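Long-range contacts in heme-binding protein A / AI-2 binding protein A (Helicobacter pylori SS1, PDB 6OFQ), which probably binds peptides in the periplasm and hands them to an ABC transporter for uptake, and is held here in complex with the peptide STSA: residues A[31-37]-A[240-246]; A[263-269]-A[506-512]; A[270-274]-A[327-331]. One frame throughout, in Å; residues are numbered along the deposited sequence.

Contact 1 of 3, residues A[31-37]-A[240-246]; sequences GVLVFAR and LDKVVVR
F35 and V245 stand side by side on one face of a parallel pair of strands, 32-37 and 242-246, pointing the same way. Ring atom CD1 of F35 lies 4.0 Å from V245 CG1, and the phenyl group is carried there with CG anti to the backbone N (chi1 175°). The same V245 methyl is used twice: it also lies over one face of the R37 guanidinium, 3.6 Å from NH2. To reach it the R37 chain bends at chi2 (74°) and extends across past the R246 carbonyl. Water 1 sits at the edge of that guanidinium, in its plane, accepting from NH2 and probably donating to V245 O, while E53 takes NH1 in a salt bridge. Further along the F35 face, L240 crosses L33, its CD1 3.6 Å from L33 CB.

On the other face V32 and K242 run alongside each other, and V34 CG1 rests against the aliphatic part of R246, 3.8 Å from CD, before that chain turns away to a salt bridge with E262.

The backbone evidence for the pairing is regular. L33 N binds K242 O, V244 N binds L33 O, F35 N binds V244 O and R246 N binds F35 O (2.8 Å). At the loop end, D241 OD2 receives G31 N at 2.9 Å from above the carboxylate plane. With axes 4.7 Å apart and an angle of 18° between them, this is one parallel pair inside a mixed five-stranded sheet, with 242-247 as its middle strand, in a type II periplasmic binding protein.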
# COMPACT_ATOMS: atom_id res chain seq x y z
N GLY A 31 -2.73 -0.50 28.40
CA GLY A 31 -4.07 -0.23 27.90
C GLY A 31 -4.43 -0.95 26.64
O GLY A 31 -3.60 -1.66 26.04
N VAL A 32 -5.70 -0.80 26.28
CA VAL A 32 -6.28 -1.39 25.10
C VAL A 32 -6.65 -0.29 24.11
O VAL A 32 -7.39 0.64 24.43
CB VAL A 32 -7.51 -2.27 25.40
CG1 VAL A 32 -8.11 -2.91 24.16
CG2 VAL A 32 -7.29 -3.21 26.57
N LEU A 33 -6.17 -0.44 22.88
CA LEU A 33 -6.55 0.47 21.80
C LEU A 33 -7.52 -0.23 20.88
O LEU A 33 -7.28 -1.35 20.44
CB LEU A 33 -5.31 0.87 21.00
CG LEU A 33 -5.57 1.68 19.73
CD1 LEU A 33 -5.99 3.09 20.06
CD2 LEU A 33 -4.36 1.75 18.81
N VAL A 34 -8.66 0.42 20.64
CA VAL A 34 -9.67 -0.07 19.67
C VAL A 34 -9.58 0.80 18.41
O VAL A 34 -9.92 1.99 18.47
CB VAL A 34 -11.10 -0.09 20.23
CG1 VAL A 34 -12.01 -0.77 19.22
CG2 VAL A 34 -11.14 -0.93 21.50
N PHE A 35 -9.08 0.22 17.34
CA PHE A 35 -8.87 0.89 16.05
C PHE A 35 -10.00 0.37 15.16
O PHE A 35 -10.26 -0.83 15.16
CB PHE A 35 -7.53 0.43 15.51
CG PHE A 35 -7.14 0.90 14.14
CD1 PHE A 35 -7.47 0.20 13.01
CD2 PHE A 35 -6.34 2.00 13.96
CE1 PHE A 35 -7.06 0.63 11.75
CE2 PHE A 35 -5.90 2.43 12.71
CZ PHE A 35 -6.28 1.73 11.60
N ALA A 36 -10.59 1.25 14.37
CA ALA A 36 -11.61 0.81 13.44
C ALA A 36 -11.29 1.32 12.04
O ALA A 36 -10.76 2.40 11.80
CB ALA A 36 -12.99 1.33 13.87
N ARG A 37 -11.73 0.50 11.08
CA ARG A 37 -11.47 0.70 9.67
C ARG A 37 -12.55 0.06 8.85
O ARG A 37 -13.42 -0.66 9.34
CB ARG A 37 -10.07 0.21 9.34
CG ARG A 37 -9.71 -1.19 9.80
CD ARG A 37 -10.37 -2.30 8.99
NE ARG A 37 -9.94 -3.66 9.34
CZ ARG A 37 -8.77 -4.24 9.06
NH1 ARG A 37 -7.89 -3.52 8.42
NH2 ARG A 37 -8.47 -5.42 9.50
N LEU A 240 1.09 -0.28 24.50
CA LEU A 240 -0.21 -0.88 24.67
C LEU A 240 -0.14 -2.36 24.98
O LEU A 240 0.71 -3.10 24.45
CB LEU A 240 -1.01 -0.70 23.37
CG LEU A 240 -1.41 0.75 23.10
CD1 LEU A 240 -1.73 0.93 21.62
CD2 LEU A 240 -2.59 1.21 23.96
N ASP A 241 -1.08 -2.89 25.76
CA ASP A 241 -1.17 -4.31 26.01
C ASP A 241 -1.88 -5.06 24.89
O ASP A 241 -1.66 -6.25 24.71
CB ASP A 241 -1.98 -4.59 27.31
CG ASP A 241 -1.33 -3.98 28.52
OD1 ASP A 241 -0.10 -4.15 28.65
OD2 ASP A 241 -1.98 -3.14 29.21
N LYS A 242 -2.82 -4.40 24.25
CA LYS A 242 -3.71 -5.05 23.32
C LYS A 242 -4.19 -4.03 22.27
O LYS A 242 -4.44 -2.89 22.59
CB LYS A 242 -4.89 -5.67 24.11
CG LYS A 242 -6.00 -6.30 23.32
CD LYS A 242 -6.89 -7.01 24.37
CE LYS A 242 -8.28 -7.27 23.91
NZ LYS A 242 -8.99 -7.97 25.04
N VAL A 243 -4.39 -4.49 21.04
CA VAL A 243 -5.04 -3.73 20.02
C VAL A 243 -6.16 -4.58 19.42
O VAL A 243 -5.92 -5.70 18.99
CB VAL A 243 -4.08 -3.26 18.90
CG1 VAL A 243 -4.84 -2.45 17.86
CG2 VAL A 243 -2.90 -2.51 19.48
N VAL A 244 -7.35 -4.02 19.39
CA VAL A 244 -8.49 -4.62 18.71
C VAL A 244 -8.65 -3.83 17.41
O VAL A 244 -8.93 -2.63 17.44
CB VAL A 244 -9.75 -4.62 19.57
CG1 VAL A 244 -10.85 -5.37 18.87
CG2 VAL A 244 -9.53 -5.23 20.92
N VAL A 245 -8.54 -4.53 16.29
CA VAL A 245 -8.69 -3.92 14.98
C VAL A 245 -10.07 -4.35 14.48
O VAL A 245 -10.24 -5.51 14.08
CB VAL A 245 -7.57 -4.37 14.00
CG1 VAL A 245 -7.78 -3.75 12.61
CG2 VAL A 245 -6.22 -3.99 14.56
N ARG A 246 -11.02 -3.41 14.53
CA ARG A 246 -12.38 -3.68 14.13
C ARG A 246 -12.64 -3.25 12.70
O ARG A 246 -12.16 -2.24 12.19
CB ARG A 246 -13.34 -2.91 15.04
CG ARG A 246 -13.34 -3.44 16.48
CD ARG A 246 -14.49 -2.98 17.38
NE ARG A 246 -15.76 -3.30 16.75
CZ ARG A 246 -16.93 -2.72 17.04
NH1 ARG A 246 -17.00 -1.84 18.00
NH2 ARG A 246 -18.02 -3.04 16.32
O HOH W 1 -10.75 -6.20 11.41

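Contact 2 of 3, residues A[263-269]-A[506-512]; sequences IMLMTGP and VVPHLSK
L265 and H509 meet at a single beta bridge, CA to CA 4.2 Å, which joins the short edge strand 265-266 of a mixed sheet to the long strand 497-510 of another sheet in this periplasmic binding protein. Two backbone bonds flank the bridge. L510 N gives to M264 O at 2.9 Å, tilted 30° from the carbonyl plane, and M266 N gives to P508 O almost along the C=O axis.

Around these bonds the first shell is apolar. L265, its CG anti to the backbone N (chi1 160°), crosses V507 obliquely; L265 CD1 is only 3.4 Å from V507 CG1, a tight carbon pair, and the same methyl lies 3.6 Å from H509 CB. L510 CD1 reaches back to M264 CG, the two side chains crossing at about a right angle. Beyond the short strand P269 leans over P508, CB to CG 4.0 Å, and its CG also approaches V506 CG1. The carbonyl of M266 is buried against V507 CG1 and P508 CD and has no polar partner in the model.

A second shell fixes these pieces. Strand 32-37 holds the other side of the short strand through backbone bonds of V34 to M264 and of A36 to L265 and T267. From helix 251-259, R254 binds T267 O and S251 binds G268 O. H509 is gripped at both ring nitrogens: D286 takes NE2, and ND1 gives to L510 O, which lies near the ring plane while the donor stands above the carbonyl plane. Water 2 bridges the two backbones, accepting from G268 N at 2.9 Å and donating to V506 O at 2.7 Å.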
# COMPACT_ATOMS: atom_id res chain seq x y z
N ILE A 263 -15.12 2.94 19.81
CA ILE A 263 -13.79 2.77 19.19
C ILE A 263 -13.03 4.06 19.49
O ILE A 263 -13.58 5.07 19.93
CB ILE A 263 -13.85 2.48 17.67
CG1 ILE A 263 -14.44 3.65 16.88
CG2 ILE A 263 -14.67 1.22 17.46
CD1 ILE A 263 -13.44 4.44 16.12
N MET A 264 -11.71 4.08 19.28
CA MET A 264 -10.81 5.11 19.80
C MET A 264 -10.01 5.84 18.72
O MET A 264 -9.47 6.91 18.99
CB MET A 264 -9.87 4.54 20.84
CG MET A 264 -10.60 3.89 22.01
SD MET A 264 -9.60 2.71 22.93
CE MET A 264 -8.39 3.76 23.66
N LEU A 265 -9.86 5.23 17.56
CA LEU A 265 -9.01 5.76 16.49
C LEU A 265 -9.59 5.10 15.24
O LEU A 265 -9.85 3.90 15.23
CB LEU A 265 -7.55 5.37 16.73
CG LEU A 265 -6.50 5.36 15.62
CD1 LEU A 265 -6.25 6.78 15.30
CD2 LEU A 265 -5.19 4.78 16.14
N MET A 266 -9.74 5.86 14.17
CA MET A 266 -10.32 5.32 12.94
C MET A 266 -9.72 5.89 11.67
O MET A 266 -9.33 7.06 11.61
CB MET A 266 -11.84 5.45 12.86
CG MET A 266 -12.27 6.85 13.12
SD MET A 266 -14.00 7.24 12.74
CE MET A 266 -14.10 7.32 10.95
N THR A 267 -9.68 5.07 10.63
CA THR A 267 -9.33 5.55 9.30
C THR A 267 -10.62 5.67 8.50
O THR A 267 -11.68 5.10 8.83
CB THR A 267 -8.31 4.59 8.63
OG1 THR A 267 -8.88 3.27 8.56
CG2 THR A 267 -6.98 4.67 9.43
N GLY A 268 -10.46 6.44 7.42
CA GLY A 268 -11.52 6.47 6.40
C GLY A 268 -12.77 7.27 6.77
O GLY A 268 -13.87 6.82 6.43
N PRO A 269 -12.67 8.42 7.43
CA PRO A 269 -13.89 9.15 7.79
C PRO A 269 -14.66 9.59 6.54
O PRO A 269 -14.04 9.91 5.51
CB PRO A 269 -13.39 10.37 8.55
CG PRO A 269 -12.04 10.61 7.95
CD PRO A 269 -11.47 9.23 7.71
N VAL A 506 -6.46 12.00 6.98
CA VAL A 506 -7.41 12.58 7.92
C VAL A 506 -7.85 11.51 8.91
O VAL A 506 -8.49 10.53 8.48
CB VAL A 506 -8.63 13.21 7.24
CG1 VAL A 506 -9.56 13.85 8.29
CG2 VAL A 506 -8.17 14.24 6.23
N VAL A 507 -7.38 11.60 10.17
CA VAL A 507 -7.53 10.49 11.13
C VAL A 507 -8.13 11.00 12.43
O VAL A 507 -7.45 11.56 13.27
CB VAL A 507 -6.19 9.77 11.39
CG1 VAL A 507 -6.42 8.73 12.51
CG2 VAL A 507 -5.68 9.08 10.16
N PRO A 508 -9.46 10.78 12.59
CA PRO A 508 -10.06 11.13 13.89
C PRO A 508 -9.77 10.15 15.01
O PRO A 508 -9.65 8.93 14.77
CB PRO A 508 -11.57 11.02 13.56
CG PRO A 508 -11.69 10.99 12.07
CD PRO A 508 -10.43 10.31 11.60
N HIS A 509 -9.52 10.67 16.20
CA HIS A 509 -9.29 9.82 17.34
C HIS A 509 -9.64 10.52 18.62
O HIS A 509 -9.84 11.73 18.65
CB HIS A 509 -7.84 9.32 17.38
CG HIS A 509 -6.83 10.41 17.43
ND1 HIS A 509 -6.37 10.99 18.59
CD2 HIS A 509 -6.23 11.09 16.43
CE1 HIS A 509 -5.47 11.91 18.31
NE2 HIS A 509 -5.39 12.01 17.00
N LEU A 510 -9.81 9.73 19.67
CA LEU A 510 -9.94 10.35 20.98
C LEU A 510 -8.69 11.12 21.42
O LEU A 510 -7.57 10.71 21.07
CB LEU A 510 -10.36 9.31 22.05
CG LEU A 510 -11.57 8.50 21.75
CD1 LEU A 510 -11.78 7.42 22.79
CD2 LEU A 510 -12.84 9.33 21.68
N SER A 511 -8.89 12.22 22.14
CA SER A 511 -7.77 13.03 22.63
C SER A 511 -6.78 12.27 23.49
O SER A 511 -5.58 12.57 23.43
CB SER A 511 -8.27 14.27 23.38
OG SER A 511 -9.05 13.87 24.49
N LYS A 512 -7.26 11.25 24.21
CA LYS A 512 -6.37 10.46 25.06
C LYS A 512 -5.42 9.59 24.25
O LYS A 512 -4.46 9.07 24.80
CB LYS A 512 -7.14 9.47 25.98
CG LYS A 512 -7.87 8.33 25.28
CD LYS A 512 -8.58 7.20 26.07
CE LYS A 512 -9.96 7.69 26.39
NZ LYS A 512 -10.70 6.73 27.28
O HOH W 2 -8.10 8.04 7.38

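Contact 3 of 3, residues A[270-274]-A[327-331]; sequences NLNEV and IYEGF
L271 enters the bend at the end of helix 320-328 with its side chain directed at Y328 and F331. Its CB lies 3.5 Å from Y328 O, the carbonyl that accepts from F331 N to close the type I' turn 328-331. From there CG, anti to the carbonyl carbon of L271 (chi1 -63°), passes 4.1 Å from that same Y328 O, and the two methyls part. CD1 lies against Y328, 3.5 Å from ring atom CD1 and 3.6 Å from Y328 CA. CD2 goes the other way, sliding past F331 at 3.9 Å from ring atom CD2.

V274, three residues on, comes at F331 from the opposite direction, CG1 3.7 Å from CZ, so the phenyl group is touched by both residues. On the N272 side E329 folds over the L271-N272 peptide: its chain bends at chi2 (-83°), laying CG 3.8 Å from L271 C and OE2 against N272 CB.

Polar bonds stay within each segment (E273 N to N270 O) or go to other parts, as F331 to the Y504 backbone. The union therefore rests on van der Waals packing of methyls and rings, plus a few carbon-to-oxygen contacts, whose fit depends on shape more than on direction.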
# COMPACT_ATOMS: atom_id res chain seq x y z
N ASN A 270 -15.98 9.77 6.70
CA ASN A 270 -16.67 10.59 5.72
C ASN A 270 -16.26 12.04 5.87
O ASN A 270 -16.32 12.64 6.94
CB ASN A 270 -18.16 10.53 5.96
CG ASN A 270 -18.75 9.29 5.39
OD1 ASN A 270 -18.32 8.76 4.33
ND2 ASN A 270 -19.72 8.76 6.13
N LEU A 271 -15.70 12.58 4.80
CA LEU A 271 -15.14 13.87 4.92
C LEU A 271 -16.11 15.05 5.19
O LEU A 271 -15.72 16.04 5.82
CB LEU A 271 -14.23 14.17 3.72
CG LEU A 271 -13.05 13.17 3.70
CD1 LEU A 271 -12.53 13.01 2.31
CD2 LEU A 271 -12.03 13.70 4.70
N ASN A 272 -17.37 14.81 4.87
CA ASN A 272 -18.35 15.79 5.35
C ASN A 272 -18.74 15.65 6.80
O ASN A 272 -19.56 16.44 7.25
CB ASN A 272 -19.56 15.80 4.45
CG ASN A 272 -20.40 14.58 4.56
OD1 ASN A 272 -20.08 13.62 5.26
ND2 ASN A 272 -21.46 14.56 3.75
N GLU A 273 -18.13 14.75 7.57
CA GLU A 273 -18.36 14.68 9.01
C GLU A 273 -17.19 15.20 9.82
O GLU A 273 -17.31 15.28 11.04
CB GLU A 273 -18.65 13.25 9.47
CG GLU A 273 -19.93 12.72 8.82
CD GLU A 273 -20.24 11.27 9.10
OE1 GLU A 273 -19.52 10.66 9.92
OE2 GLU A 273 -21.15 10.72 8.48
N VAL A 274 -16.08 15.55 9.17
CA VAL A 274 -14.92 15.95 9.90
C VAL A 274 -15.12 17.22 10.69
O VAL A 274 -14.69 17.30 11.85
CB VAL A 274 -13.74 16.11 8.90
CG1 VAL A 274 -12.57 16.81 9.58
CG2 VAL A 274 -13.36 14.73 8.47
N ILE A 327 -16.51 15.14 -3.22
CA ILE A 327 -16.13 13.87 -2.69
C ILE A 327 -15.29 14.12 -1.47
O ILE A 327 -15.35 13.33 -0.54
CB ILE A 327 -15.35 12.96 -3.67
CG1 ILE A 327 -16.23 12.40 -4.78
CG2 ILE A 327 -14.65 11.79 -2.96
CD1 ILE A 327 -17.45 13.18 -5.21
N TYR A 328 -14.36 15.06 -1.53
CA TYR A 328 -13.43 15.21 -0.45
C TYR A 328 -13.66 16.35 0.48
O TYR A 328 -12.93 16.56 1.45
CB TYR A 328 -11.98 15.30 -1.01
CG TYR A 328 -11.42 13.98 -1.59
CD1 TYR A 328 -10.98 12.95 -0.78
CD2 TYR A 328 -11.47 13.75 -2.94
CE1 TYR A 328 -10.59 11.73 -1.30
CE2 TYR A 328 -11.04 12.55 -3.49
CZ TYR A 328 -10.61 11.55 -2.67
OH TYR A 328 -10.17 10.38 -3.28
N GLU A 329 -14.69 17.17 0.21
CA GLU A 329 -14.94 18.36 0.99
C GLU A 329 -13.71 19.21 1.18
O GLU A 329 -13.49 19.88 2.19
CB GLU A 329 -15.55 17.99 2.35
CG GLU A 329 -16.83 17.20 2.16
CD GLU A 329 -18.07 18.08 1.91
OE1 GLU A 329 -18.07 19.28 2.19
OE2 GLU A 329 -18.99 17.47 1.38
N GLY A 330 -12.91 19.27 0.11
CA GLY A 330 -11.76 20.10 0.13
C GLY A 330 -10.49 19.51 0.72
O GLY A 330 -9.42 20.12 0.72
N PHE A 331 -10.62 18.33 1.33
CA PHE A 331 -9.49 17.70 2.07
C PHE A 331 -8.60 16.87 1.11
O PHE A 331 -8.38 15.68 1.32
CB PHE A 331 -10.03 16.76 3.16
CG PHE A 331 -10.69 17.48 4.29
CD1 PHE A 331 -9.96 17.98 5.36
CD2 PHE A 331 -12.06 17.60 4.33
CE1 PHE A 331 -10.58 18.61 6.44
CE2 PHE A 331 -12.69 18.21 5.39
CZ PHE A 331 -11.97 18.73 6.44

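In the fold
Strand 32-37, near the N terminus, waits some 200 residues for its partner 242-246, and contact 1 closes that first loop. The chain then runs through helix 251-259 to 263-269, where contact 2 opens, in series with contact 1; the loop closes only when the chain returns as strand 497-510. Contact 3 is nested inside it, joining 270-274 to 327-331. Contacts 1 and 2 share a sheet, since strand 265-266 lies next to strand 32-37. Contacts 2 and 3 touch through V506, which packs on L271, V274 and F331. Contacts 1 and 3 stay apart, with nearest atoms about 10 Å away; contact 2 lies between them, joining the mixed five-stranded sheet to the seven-stranded one.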